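PDB 1ZEJ: 3-hydroxyacyl-CoA dehydrogenase from Archaeoglobus fulgidus, which probably uses NAD(+) to oxidise hydroxylated substrates, as in the 3-hydroxyacyl-CoA and L-gulonate 3-dehydrogenases of its family, and forms a homodimer. Local coordinates for residues I18-M23 against L39-E44; I27-A32 against P133-P138; K45-A50 against F64-E69; V81-N86 against N106-S111. All coordinates share one frame; numbering follows the deposited sequence.

Contact 1. Residues I18-M23 against L39-E44; sequences IGAGLM and LQDVSE
Leu39 reaches the glycine-rich turn with both its methyl groups, CD1 lying 3.6 Å from Gly19 O and CD2 against the methyl of Ala20. Gln40 is the parallel bridge partner of Ile18, and the two side chains run side by side on the same face of the sheet. Gln40 OE1 rests 3.3 Å from Ile18 CG2, while Gln40 NE2 is taken by the carbonyl of Thr66. The backbone continues the pairing for one more bond, Gly19 N to Gln40 O at 2.8 Å. Asp41 then turns its carboxylate back to the loop: with CG anti to the backbone N (chi1 -162°), OD2 receives Ala20 N at 2.9 Å through its anti lone pair, in a nearly straight bond. OD1 likewise uses its anti lone pair for Ser43 N, closing an Asx turn. With Asp41 replaced by alanine, the Ala20 and Ser43 amides would probably each lose their carboxylate acceptor and the turn would be freer to shift. Gly19 and Gly21 belong to a GxGxxG sequence that leads from strand 14-18 into helix 22-32 of a Rossmann beta-alpha-beta unit. Both carboxylate oxygens thus bind backbone amides, consistent with Asp41 being held in place at the predicted NAD(+) site.

Contact 2. Residues I27-A32 against P133-P138; sequences IAIAIA and PPHVMP
His135 lays its imidazole against Ile29 of helix 22-32, and the side chain can be followed outward from the backbone. Its CB is 3.7 Å from Ile29 CG2 and also lies close to Ala30, whose CB is 4.0 Å away. At CG the same Ile29 methyl approaches again, now from over the ring: CG2 stands 4.0 Å from the ring centroid and 28° off the normal, a CH-pi contact. ND1 remains near this methyl, whereas NE2 at the far end has Ile29 CD1 as its neighbour, 4.2 Å away. CG of His135 sits between the backbone N and the carbonyl carbon (chi1 40°), a torsion that turns one face of the ring to Ile29, whose CG2 and CD1 both lie on that side. A serine in its place would probably lose the CH-pi contact and leave one side of Ile29 without its cover.

Beside the histidine, Pro134 sets its CB and CG against Ile27, three residues before Ala30 in the helix. Its CB is 3.8 Å from Ile27 N, and its CG meets Ile27 CG1, the two side chains lying nearly perpendicular. Ala30 fills the space between these contacts, its methyl 3.7 Å from His135 CA.

The apolar packing joins helix 22-32 to the connection between strands 125-130 and 139-144, where Arg279 of the second subunit packs on Pro133. Trp130 of strand 125-130 also touches Ile27 and Ala30, and Val37 of strand 36-40 packs on Ala28 and Ile31.

Contact 3. Residues K45-A50 against F64-E69; sequences KALEAA and FTTTLE
Leu47 reaches from helix 44-53 across the end of strand 62-65, its CG anti to the carbonyl carbon (chi1 -67°), a torsion that carries both methyls to Thr65. Among the apolar contacts, Leu47 CD1 meets Thr66 CG2 at 3.8 Å and Leu47 CD2 approaches Phe64 CB at 4.2 Å. One helical turn on, Ala50 brings its CB to the edge of the Phe64 ring, near the ring plane and 4.3 Å from CE2.

Carbon atoms also meet carbonyl oxygens in both directions. Both methyl branches of Leu47 lie near Thr65 O, CD1 at 3.5 Å, and Leu47 O in turn comes within 3.8 Å of Phe64 CD2.

This is the packing of a helix on its following strand in the beta-alpha-beta unit of strand 36-40, helix 44-53 and strand 62-65, at one border of the Rossmann sheet within this chain. Leu39 of strand 36-40 touches both Ala50 and Phe64.

The side-chain hydrogen bonds lie within 64-69. Thr65 OG1 accepts from Thr67 N at 3.1 Å in an almost linear bond (172°), forming an ST turn. Thr67 OG1 in turn donates to Glu69 OE1, 2.7 Å away, on the syn side of the carboxylate and 18° out of its plane.

Contact 4. Residues V81-N86 against N106-S111; sequences VFEDLN and NTSVIS
Glu83 and Ile110 run antiparallel alongside one another, the acid reaching over to the backbone amides of 108-110 while the isoleucine runs back toward the start of helix 85-96. The glutamate chain leaves with CG anti to the backbone N (chi1 -167°) and bends at chi2, a course that brings the carboxylate to those amides. OE2 accepts two of them from different directions. Ile110 N, at 3.0 Å, arrives nearly along the C-O axis, and Val109 N, at 2.9 Å, comes from above the carboxylate plane, 42° out of it. OE1 receives a weak third bond from Ser108 N at 3.3 Å. Ile110 CG1 packs 3.2 Å from Glu83 OE2 and also lies against Glu83 CG.

These loops follow strands 76-79 and 103-105 of the Rossmann sheet. Glu83 and Ser108 are both predicted to contact NAD(+), and the glutamate side chain also touches Lys88, another predicted binding residue.

Ile110 continues past the acid, its CD1 3.9 Å from Leu85 N and its CG2 against Leu85 CD1. Within its own loop, Thr107 OG1 donates to Ile110 O at 2.6 Å, on a lone pair in the carbonyl plane. At the start of both segments, one water donates to Val81 O and Asn106 O, the latter also bonded by Lys88 NZ. Tyr235 of the second subunit packs on Ile110, and its OH is hydrogen-bonded to Ser111 N.

How the contacts relate
Contacts 1 and 3 are immediate neighbours, with centres about 6 Å apart, because strands 36-40 and 62-65 pair in the sheet: Leu39 O lies 3.0 Å from Thr65 N. Helix 22-32 is shared by contacts 1 and 2, and Met23 at its start reaches both loops beyond, its CE 3.7 Å from Pro134 CG in contact 2 and 3.5 Å from Asn106 ND2 in contact 4. Contacts 1 and 4 hold most of the predicted NAD(+)-binding residues, their centres about 15 Å apart. Contact 3 stays clear of contact 4, with nearest atoms about 9 Å apart. Contacts 2 and 4 meet through Ile27 CD1 and Asn106 CB, 4.2 Å apart, and both touch the second subunit.

Contact 1. Residues I18-M23 against L39-E44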
loop_
_atom_site.group_PDB
_atom_site.type_symbol
_atom_site.label_atom_id
_atom_site.label_comp_id
_atom_site.label_asym_id
_atom_site.label_seq_id
_atom_site.Cartn_x
_atom_site.Cartn_y
_atom_site.Cartn_z
ATOM N N ILE A 18 -7.540 -6.840 -30.050
ATOM C CA ILE A 18 -6.364 -6.939 -30.901
ATOM C C ILE A 18 -5.136 -7.351 -30.100
ATOM O O ILE A 18 -4.657 -6.588 -29.237
ATOM C CB ILE A 18 -6.061 -5.581 -31.612
ATOM C CG1 ILE A 18 -7.302 -5.079 -32.325
ATOM C CG2 ILE A 18 -4.869 -5.721 -32.585
ATOM C CD1 ILE A 18 -7.252 -3.648 -32.726
ATOM N N GLY A 19 -4.638 -8.566 -30.375
ATOM C CA GLY A 19 -3.425 -9.049 -29.741
ATOM C C GLY A 19 -3.782 -10.246 -28.889
ATOM O O GLY A 19 -4.596 -10.129 -27.981
ATOM N N ALA A 20 -3.221 -11.404 -29.208
ATOM C CA ALA A 20 -3.582 -12.643 -28.541
ATOM C C ALA A 20 -2.464 -13.074 -27.564
ATOM O O ALA A 20 -2.338 -14.233 -27.230
ATOM C CB ALA A 20 -3.851 -13.736 -29.592
ATOM N N GLY A 21 -1.651 -12.130 -27.111
ATOM C CA GLY A 21 -0.689 -12.400 -26.025
ATOM C C GLY A 21 -1.438 -12.489 -24.709
ATOM O O GLY A 21 -2.652 -12.526 -24.687
ATOM N N LEU A 22 -0.691 -12.591 -23.614
ATOM C CA LEU A 22 -1.270 -12.776 -22.282
ATOM C C LEU A 22 -2.378 -11.755 -21.951
ATOM O O LEU A 22 -3.458 -12.124 -21.476
ATOM C CB LEU A 22 -0.146 -12.685 -21.231
ATOM C CG LEU A 22 -0.549 -12.711 -19.739
ATOM C CD1 LEU A 22 -1.025 -14.090 -19.335
ATOM C CD2 LEU A 22 0.662 -12.281 -18.857
HETATM N N MSE A 23 -2.125 -10.482 -22.223
HETATM C CA MSE A 23 -3.052 -9.464 -21.806
HETATM C C MSE A 23 -4.317 -9.544 -22.693
HETATM O O MSE A 23 -5.408 -9.541 -22.148
HETATM C CB MSE A 23 -2.417 -8.068 -21.793
HETATM C CG MSE A 23 -1.403 -7.897 -20.654
HETATM SE SE MSE A 23 -2.120 -8.279 -18.823
HETATM C CE MSE A 23 -3.340 -6.868 -18.834
ATOM N N LEU A 39 -11.181 -12.108 -31.220
ATOM C CA LEU A 39 -9.787 -11.994 -30.804
ATOM C C LEU A 39 -8.920 -12.139 -32.027
ATOM O O LEU A 39 -8.927 -13.204 -32.684
ATOM C CB LEU A 39 -9.459 -13.082 -29.804
ATOM C CG LEU A 39 -8.005 -13.099 -29.252
ATOM C CD1 LEU A 39 -7.690 -11.817 -28.531
ATOM C CD2 LEU A 39 -7.799 -14.283 -28.324
ATOM N N GLN A 40 -8.174 -11.082 -32.330
ATOM C CA GLN A 40 -7.381 -10.995 -33.572
ATOM C C GLN A 40 -5.860 -10.976 -33.260
ATOM O O GLN A 40 -5.422 -10.405 -32.287
ATOM C CB GLN A 40 -7.775 -9.765 -34.374
ATOM C CG GLN A 40 -7.086 -9.641 -35.732
ATOM C CD GLN A 40 -5.811 -8.837 -35.700
ATOM O OE1 GLN A 40 -5.636 -7.992 -34.826
ATOM N NE2 GLN A 40 -4.926 -9.059 -36.682
ATOM N N ASP A 41 -5.087 -11.624 -34.099
ATOM C CA ASP A 41 -3.651 -11.524 -34.041
ATOM C C ASP A 41 -3.153 -11.907 -35.426
ATOM O O ASP A 41 -3.719 -12.786 -36.035
ATOM C CB ASP A 41 -3.101 -12.529 -33.002
ATOM C CG ASP A 41 -1.661 -12.169 -32.562
ATOM O OD1 ASP A 41 -0.777 -12.318 -33.408
ATOM O OD2 ASP A 41 -1.441 -11.690 -31.420
ATOM N N VAL A 42 -2.083 -11.270 -35.889
ATOM C CA VAL A 42 -1.472 -11.623 -37.163
ATOM C C VAL A 42 -0.863 -13.037 -37.138
ATOM O O VAL A 42 -0.684 -13.647 -38.192
ATOM C CB VAL A 42 -0.419 -10.580 -37.648
ATOM C CG1 VAL A 42 -1.096 -9.264 -37.983
ATOM C CG2 VAL A 42 0.701 -10.403 -36.642
ATOM N N SER A 43 -0.591 -13.559 -35.935
ATOM C CA SER A 43 -0.059 -14.899 -35.759
ATOM C C SER A 43 -1.093 -15.986 -35.420
ATOM O O SER A 43 -1.642 -15.988 -34.319
ATOM C CB SER A 43 0.986 -14.875 -34.633
ATOM O OG SER A 43 1.456 -16.192 -34.405
ATOM N N GLU A 44 -1.306 -16.933 -36.328
ATOM C CA GLU A 44 -2.216 -18.062 -36.099
ATOM C C GLU A 44 -1.742 -18.977 -34.945
ATOM O O GLU A 44 -2.548 -19.631 -34.260
ATOM C CB GLU A 44 -2.375 -18.900 -37.371
ATOM C CG GLU A 44 -3.406 -18.368 -38.345
ATOM C CD GLU A 44 -3.755 -19.350 -39.465
ATOM O OE1 GLU A 44 -3.155 -20.457 -39.539
ATOM O OE2 GLU A 44 -4.654 -19.009 -40.281
#

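Contact 2. Residues I27-A32 against P133-P138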
loop_
_atom_site.group_PDB
_atom_site.type_symbol
_atom_site.label_atom_id
_atom_site.label_comp_id
_atom_site.label_asym_id
_atom_site.label_seq_id
_atom_site.Cartn_x
_atom_site.Cartn_y
_atom_site.Cartn_z
ATOM N N ILE A 27 -8.073 -10.294 -21.434
ATOM C CA ILE A 27 -9.160 -9.338 -21.679
ATOM C C ILE A 27 -10.335 -10.062 -22.376
ATOM O O ILE A 27 -11.497 -9.872 -22.020
ATOM C CB ILE A 27 -8.684 -8.113 -22.503
ATOM C CG1 ILE A 27 -7.686 -7.225 -21.710
ATOM C CG2 ILE A 27 -9.855 -7.257 -22.988
ATOM C CD1 ILE A 27 -6.869 -6.299 -22.604
ATOM N N ALA A 28 -10.022 -10.895 -23.362
ATOM C CA ALA A 28 -11.030 -11.686 -24.087
ATOM C C ALA A 28 -11.791 -12.619 -23.121
ATOM O O ALA A 28 -13.018 -12.670 -23.174
ATOM C CB ALA A 28 -10.371 -12.496 -25.196
ATOM N N ILE A 29 -11.073 -13.230 -22.172
ATOM C CA ILE A 29 -11.687 -14.078 -21.148
ATOM C C ILE A 29 -12.578 -13.277 -20.218
ATOM O O ILE A 29 -13.682 -13.684 -19.948
ATOM C CB ILE A 29 -10.648 -14.868 -20.334
ATOM C CG1 ILE A 29 -9.926 -15.864 -21.220
ATOM C CG2 ILE A 29 -11.284 -15.537 -19.118
ATOM C CD1 ILE A 29 -8.681 -16.453 -20.571
ATOM N N ALA A 30 -12.117 -12.130 -19.770
ATOM C CA ALA A 30 -12.927 -11.245 -18.921
ATOM C C ALA A 30 -14.223 -10.810 -19.610
ATOM O O ALA A 30 -15.308 -10.862 -19.038
ATOM C CB ALA A 30 -12.097 -10.017 -18.507
ATOM N N ILE A 31 -14.114 -10.425 -20.873
ATOM C CA ILE A 31 -15.257 -9.915 -21.595
ATOM C C ILE A 31 -16.273 -11.027 -22.016
ATOM O O ILE A 31 -17.486 -10.789 -22.058
ATOM C CB ILE A 31 -14.738 -9.103 -22.807
ATOM C CG1 ILE A 31 -14.049 -7.840 -22.277
ATOM C CG2 ILE A 31 -15.883 -8.740 -23.770
ATOM C CD1 ILE A 31 -13.439 -6.981 -23.295
ATOM N N ALA A 32 -15.765 -12.212 -22.347
ATOM C CA ALA A 32 -16.563 -13.281 -22.856
ATOM C C ALA A 32 -17.537 -13.828 -21.822
ATOM O O ALA A 32 -18.467 -14.528 -22.208
ATOM C CB ALA A 32 -15.694 -14.398 -23.385
ATOM N N PRO A 133 -4.187 -11.095 -13.587
ATOM C CA PRO A 133 -4.919 -11.317 -14.850
ATOM C C PRO A 133 -6.197 -10.503 -14.953
ATOM O O PRO A 133 -6.895 -10.345 -13.924
ATOM C CB PRO A 133 -5.254 -12.808 -14.812
ATOM C CG PRO A 133 -4.664 -13.374 -13.564
ATOM C CD PRO A 133 -4.367 -12.217 -12.662
ATOM N N PRO A 134 -6.498 -9.968 -16.170
ATOM C CA PRO A 134 -7.659 -9.125 -16.404
ATOM C C PRO A 134 -8.969 -9.730 -15.934
ATOM O O PRO A 134 -9.812 -9.009 -15.458
ATOM C CB PRO A 134 -7.656 -8.973 -17.910
ATOM C CG PRO A 134 -6.277 -8.997 -18.249
ATOM C CD PRO A 134 -5.697 -10.077 -17.405
ATOM N N HIS A 135 -9.099 -11.050 -16.019
ATOM C CA HIS A 135 -10.330 -11.735 -15.704
ATOM C C HIS A 135 -10.439 -12.064 -14.237
ATOM O O HIS A 135 -11.472 -12.554 -13.808
ATOM C CB HIS A 135 -10.481 -13.050 -16.502
ATOM C CG HIS A 135 -9.210 -13.836 -16.640
ATOM N ND1 HIS A 135 -9.045 -15.086 -16.094
ATOM C CD2 HIS A 135 -8.052 -13.550 -17.295
ATOM C CE1 HIS A 135 -7.836 -15.538 -16.386
ATOM N NE2 HIS A 135 -7.212 -14.625 -17.115
ATOM N N VAL A 136 -9.381 -11.828 -13.465
ATOM C CA VAL A 136 -9.429 -12.049 -12.028
ATOM C C VAL A 136 -9.504 -10.749 -11.224
ATOM O O VAL A 136 -10.301 -10.608 -10.287
ATOM C CB VAL A 136 -8.188 -12.884 -11.621
ATOM C CG1 VAL A 136 -8.041 -12.992 -10.091
ATOM C CG2 VAL A 136 -8.249 -14.282 -12.308
HETATM N N MSE A 137 -8.599 -9.836 -11.539
HETATM C CA MSE A 137 -8.362 -8.651 -10.727
HETATM C C MSE A 137 -9.494 -7.658 -11.029
HETATM O O MSE A 137 -9.784 -7.415 -12.180
HETATM C CB MSE A 137 -7.016 -8.017 -11.083
HETATM C CG MSE A 137 -5.833 -8.892 -10.796
HETATM SE SE MSE A 137 -5.752 -9.513 -9.016
HETATM C CE MSE A 137 -5.052 -7.980 -8.171
ATOM N N PRO A 138 -10.155 -7.123 -9.985
ATOM C CA PRO A 138 -11.326 -6.261 -10.197
ATOM C C PRO A 138 -11.094 -4.853 -10.716
ATOM O O PRO A 138 -11.999 -4.313 -11.363
ATOM C CB PRO A 138 -11.978 -6.240 -8.801
ATOM C CG PRO A 138 -10.876 -6.468 -7.874
ATOM C CD PRO A 138 -9.970 -7.417 -8.558
#

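Contact 3. Residues K45-A50 against F64-E69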
loop_
_atom_site.group_PDB
_atom_site.type_symbol
_atom_site.label_atom_id
_atom_site.label_comp_id
_atom_site.label_asym_id
_atom_site.label_seq_id
_atom_site.Cartn_x
_atom_site.Cartn_y
_atom_site.Cartn_z
ATOM N N LYS A 45 -0.429 -19.013 -34.749
ATOM C CA LYS A 45 0.169 -19.772 -33.660
ATOM C C LYS A 45 -0.209 -19.150 -32.329
ATOM O O LYS A 45 -0.487 -19.865 -31.384
ATOM C CB LYS A 45 1.696 -19.787 -33.793
ATOM N N ALA A 46 -0.190 -17.819 -32.267
ATOM C CA ALA A 46 -0.629 -17.092 -31.061
ATOM C C ALA A 46 -2.097 -17.339 -30.785
ATOM O O ALA A 46 -2.483 -17.518 -29.641
ATOM C CB ALA A 46 -0.352 -15.609 -31.170
ATOM N N LEU A 47 -2.912 -17.363 -31.836
ATOM C CA LEU A 47 -4.345 -17.613 -31.702
ATOM C C LEU A 47 -4.585 -19.049 -31.189
ATOM O O LEU A 47 -5.462 -19.269 -30.362
ATOM C CB LEU A 47 -5.054 -17.463 -33.050
ATOM C CG LEU A 47 -5.112 -16.064 -33.680
ATOM C CD1 LEU A 47 -5.703 -16.202 -35.076
ATOM C CD2 LEU A 47 -5.916 -15.157 -32.792
ATOM N N GLU A 48 -3.826 -20.020 -31.704
ATOM C CA GLU A 48 -3.948 -21.407 -31.232
ATOM C C GLU A 48 -3.513 -21.553 -29.772
ATOM O O GLU A 48 -4.161 -22.247 -28.994
ATOM C CB GLU A 48 -3.207 -22.405 -32.140
ATOM C CG GLU A 48 -3.894 -22.589 -33.517
ATOM C CD GLU A 48 -3.296 -23.709 -34.340
ATOM O OE1 GLU A 48 -2.439 -24.453 -33.798
ATOM O OE2 GLU A 48 -3.688 -23.849 -35.527
ATOM N N ALA A 49 -2.434 -20.888 -29.396
ATOM C CA ALA A 49 -1.976 -20.920 -28.015
ATOM C C ALA A 49 -3.028 -20.274 -27.127
ATOM O O ALA A 49 -3.326 -20.778 -26.069
ATOM C CB ALA A 49 -0.629 -20.223 -27.861
ATOM N N ALA A 50 -3.619 -19.171 -27.573
ATOM C CA ALA A 50 -4.655 -18.501 -26.805
ATOM C C ALA A 50 -5.850 -19.417 -26.573
ATOM O O ALA A 50 -6.389 -19.488 -25.470
ATOM C CB ALA A 50 -5.118 -17.179 -27.533
ATOM N N PHE A 64 -11.718 -16.482 -33.208
ATOM C CA PHE A 64 -10.308 -16.210 -33.408
ATOM C C PHE A 64 -10.089 -15.877 -34.887
ATOM O O PHE A 64 -10.582 -16.596 -35.766
ATOM C CB PHE A 64 -9.485 -17.411 -33.005
ATOM C CG PHE A 64 -9.709 -17.838 -31.574
ATOM C CD1 PHE A 64 -10.781 -18.661 -31.244
ATOM C CD2 PHE A 64 -8.833 -17.458 -30.583
ATOM C CE1 PHE A 64 -11.007 -19.046 -29.926
ATOM C CE2 PHE A 64 -9.039 -17.878 -29.261
ATOM C CZ PHE A 64 -10.135 -18.657 -28.963
ATOM N N THR A 65 -9.330 -14.826 -35.173
ATOM C CA THR A 65 -9.103 -14.434 -36.565
ATOM C C THR A 65 -7.786 -13.710 -36.751
ATOM O O THR A 65 -7.247 -13.131 -35.813
ATOM C CB THR A 65 -10.245 -13.498 -37.004
ATOM O OG1 THR A 65 -10.088 -13.116 -38.364
ATOM C CG2 THR A 65 -10.310 -12.254 -36.157
ATOM N N THR A 66 -7.315 -13.670 -37.994
ATOM C CA THR A 66 -6.146 -12.874 -38.307
ATOM C C THR A 66 -6.471 -11.581 -39.014
ATOM O O THR A 66 -5.555 -10.779 -39.233
ATOM C CB THR A 66 -5.175 -13.651 -39.217
ATOM O OG1 THR A 66 -5.881 -14.131 -40.379
ATOM C CG2 THR A 66 -4.606 -14.857 -38.479
ATOM N N THR A 67 -7.749 -11.347 -39.341
ATOM C CA THR A 67 -8.146 -10.173 -40.110
ATOM C C THR A 67 -9.127 -9.240 -39.353
ATOM O O THR A 67 -9.596 -9.547 -38.245
ATOM C CB THR A 67 -8.718 -10.631 -41.492
ATOM O OG1 THR A 67 -9.728 -11.617 -41.286
ATOM C CG2 THR A 67 -7.600 -11.236 -42.319
ATOM N N LEU A 68 -9.458 -8.117 -39.987
ATOM C CA LEU A 68 -10.150 -7.014 -39.331
ATOM C C LEU A 68 -11.563 -6.786 -39.817
ATOM O O LEU A 68 -12.189 -5.768 -39.442
ATOM C CB LEU A 68 -9.359 -5.733 -39.568
ATOM C CG LEU A 68 -7.942 -5.687 -38.951
ATOM C CD1 LEU A 68 -7.361 -4.305 -39.246
ATOM C CD2 LEU A 68 -7.890 -6.008 -37.462
ATOM N N GLU A 69 -12.096 -7.710 -40.600
ATOM C CA GLU A 69 -13.407 -7.477 -41.191
ATOM C C GLU A 69 -14.532 -7.358 -40.173
ATOM O O GLU A 69 -15.539 -6.723 -40.463
ATOM C CB GLU A 69 -13.755 -8.455 -42.268
ATOM C CG GLU A 69 -14.253 -9.851 -41.895
ATOM C CD GLU A 69 -13.160 -10.769 -41.443
ATOM O OE1 GLU A 69 -12.022 -10.286 -41.262
ATOM O OE2 GLU A 69 -13.451 -11.973 -41.262
#

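Contact 4. Residues V81-N86 against N106-S111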
loop_
_atom_site.group_PDB
_atom_site.type_symbol
_atom_site.label_atom_id
_atom_site.label_comp_id
_atom_site.label_asym_id
_atom_site.label_seq_id
_atom_site.Cartn_x
_atom_site.Cartn_y
_atom_site.Cartn_z
ATOM N N VAL A 81 -1.471 -4.725 -27.998
ATOM C CA VAL A 81 -0.308 -5.182 -28.757
ATOM C C VAL A 81 0.974 -4.754 -28.033
ATOM O O VAL A 81 0.913 -4.160 -26.957
ATOM C CB VAL A 81 -0.328 -4.678 -30.223
ATOM C CG1 VAL A 81 -1.587 -5.137 -30.931
ATOM C CG2 VAL A 81 -0.212 -3.143 -30.326
ATOM N N PHE A 82 2.123 -5.060 -28.623
ATOM C CA PHE A 82 3.412 -4.676 -28.027
ATOM C C PHE A 82 3.456 -3.214 -27.533
ATOM O O PHE A 82 2.940 -2.310 -28.182
ATOM C CB PHE A 82 4.567 -4.967 -28.998
ATOM C CG PHE A 82 5.911 -4.837 -28.361
ATOM C CD1 PHE A 82 6.448 -5.884 -27.625
ATOM C CD2 PHE A 82 6.621 -3.660 -28.461
ATOM C CE1 PHE A 82 7.704 -5.771 -27.012
ATOM C CE2 PHE A 82 7.866 -3.516 -27.855
ATOM C CZ PHE A 82 8.411 -4.577 -27.118
ATOM N N GLU A 83 4.032 -3.033 -26.353
ATOM C CA GLU A 83 4.174 -1.741 -25.690
ATOM C C GLU A 83 5.220 -0.835 -26.387
ATOM O O GLU A 83 6.357 -0.698 -25.904
ATOM C CB GLU A 83 4.628 -1.964 -24.224
ATOM C CG GLU A 83 4.516 -0.698 -23.320
ATOM C CD GLU A 83 3.046 -0.340 -22.980
ATOM O OE1 GLU A 83 2.142 -1.178 -23.246
ATOM O OE2 GLU A 83 2.789 0.769 -22.452
ATOM N N ASP A 84 4.820 -0.243 -27.506
ATOM C CA ASP A 84 5.678 0.596 -28.324
ATOM C C ASP A 84 4.762 1.621 -28.998
ATOM O O ASP A 84 3.742 1.227 -29.544
ATOM C CB ASP A 84 6.330 -0.275 -29.387
ATOM C CG ASP A 84 7.145 0.506 -30.364
ATOM O OD1 ASP A 84 8.147 1.125 -29.947
ATOM O OD2 ASP A 84 6.776 0.496 -31.552
ATOM N N LEU A 85 5.118 2.905 -28.962
ATOM C CA LEU A 85 4.265 3.967 -29.529
ATOM C C LEU A 85 3.904 3.744 -30.998
ATOM O O LEU A 85 2.720 3.741 -31.355
ATOM C CB LEU A 85 4.913 5.347 -29.376
ATOM C CG LEU A 85 4.154 6.555 -29.960
ATOM C CD1 LEU A 85 2.789 6.742 -29.334
ATOM C CD2 LEU A 85 4.978 7.819 -29.764
ATOM N N ASN A 86 4.898 3.552 -31.853
ATOM C CA ASN A 86 4.625 3.419 -33.283
ATOM C C ASN A 86 3.770 2.182 -33.628
ATOM O O ASN A 86 2.919 2.230 -34.536
ATOM C CB ASN A 86 5.920 3.410 -34.116
ATOM C CG ASN A 86 6.740 4.673 -33.946
ATOM O OD1 ASN A 86 7.948 4.674 -34.212
ATOM N ND2 ASN A 86 6.100 5.754 -33.503
ATOM N N ASN A 106 -4.817 -0.933 -24.092
ATOM C CA ASN A 106 -4.283 -1.424 -22.812
ATOM C C ASN A 106 -2.836 -0.987 -22.825
ATOM O O ASN A 106 -1.990 -1.581 -23.502
ATOM C CB ASN A 106 -4.386 -2.954 -22.684
ATOM C CG ASN A 106 -3.856 -3.497 -21.307
ATOM O OD1 ASN A 106 -4.286 -3.084 -20.194
ATOM N ND2 ASN A 106 -2.943 -4.454 -21.396
ATOM N N THR A 107 -2.554 0.104 -22.171
ATOM C CA THR A 107 -1.226 0.676 -22.275
ATOM C C THR A 107 -0.692 0.649 -20.851
ATOM O O THR A 107 -1.367 1.108 -19.936
ATOM C CB THR A 107 -1.219 2.094 -23.029
ATOM O OG1 THR A 107 0.044 2.751 -22.854
ATOM C CG2 THR A 107 -2.330 3.017 -22.581
ATOM N N SER A 108 0.465 0.024 -20.666
ATOM C CA SER A 108 1.135 -0.025 -19.357
ATOM C C SER A 108 1.671 1.343 -18.965
ATOM O O SER A 108 1.333 1.863 -17.916
ATOM C CB SER A 108 2.300 -1.028 -19.362
ATOM O OG SER A 108 1.875 -2.353 -19.081
ATOM N N VAL A 109 2.555 1.893 -19.793
ATOM C CA VAL A 109 3.158 3.179 -19.501
ATOM C C VAL A 109 3.229 4.149 -20.683
ATOM O O VAL A 109 3.533 5.317 -20.451
ATOM C CB VAL A 109 4.586 3.040 -18.967
ATOM C CG1 VAL A 109 4.598 2.242 -17.644
ATOM C CG2 VAL A 109 5.510 2.405 -20.014
ATOM N N ILE A 110 3.024 3.667 -21.914
ATOM C CA ILE A 110 3.068 4.532 -23.088
ATOM C C ILE A 110 1.952 5.558 -22.902
ATOM O O ILE A 110 0.824 5.192 -22.585
ATOM C CB ILE A 110 2.867 3.759 -24.414
ATOM C CG1 ILE A 110 4.034 2.783 -24.669
ATOM C CG2 ILE A 110 2.782 4.727 -25.624
ATOM C CD1 ILE A 110 5.314 3.444 -25.098
ATOM N N SER A 111 2.308 6.826 -23.058
ATOM C CA SER A 111 1.384 7.949 -22.866
ATOM C C SER A 111 0.164 7.917 -23.812
ATOM O O SER A 111 0.313 7.856 -25.035
ATOM C CB SER A 111 2.195 9.230 -23.087
ATOM O OG SER A 111 1.406 10.372 -23.256
HETATM O O HOH W 1 -0.195 -3.472 -24.660
#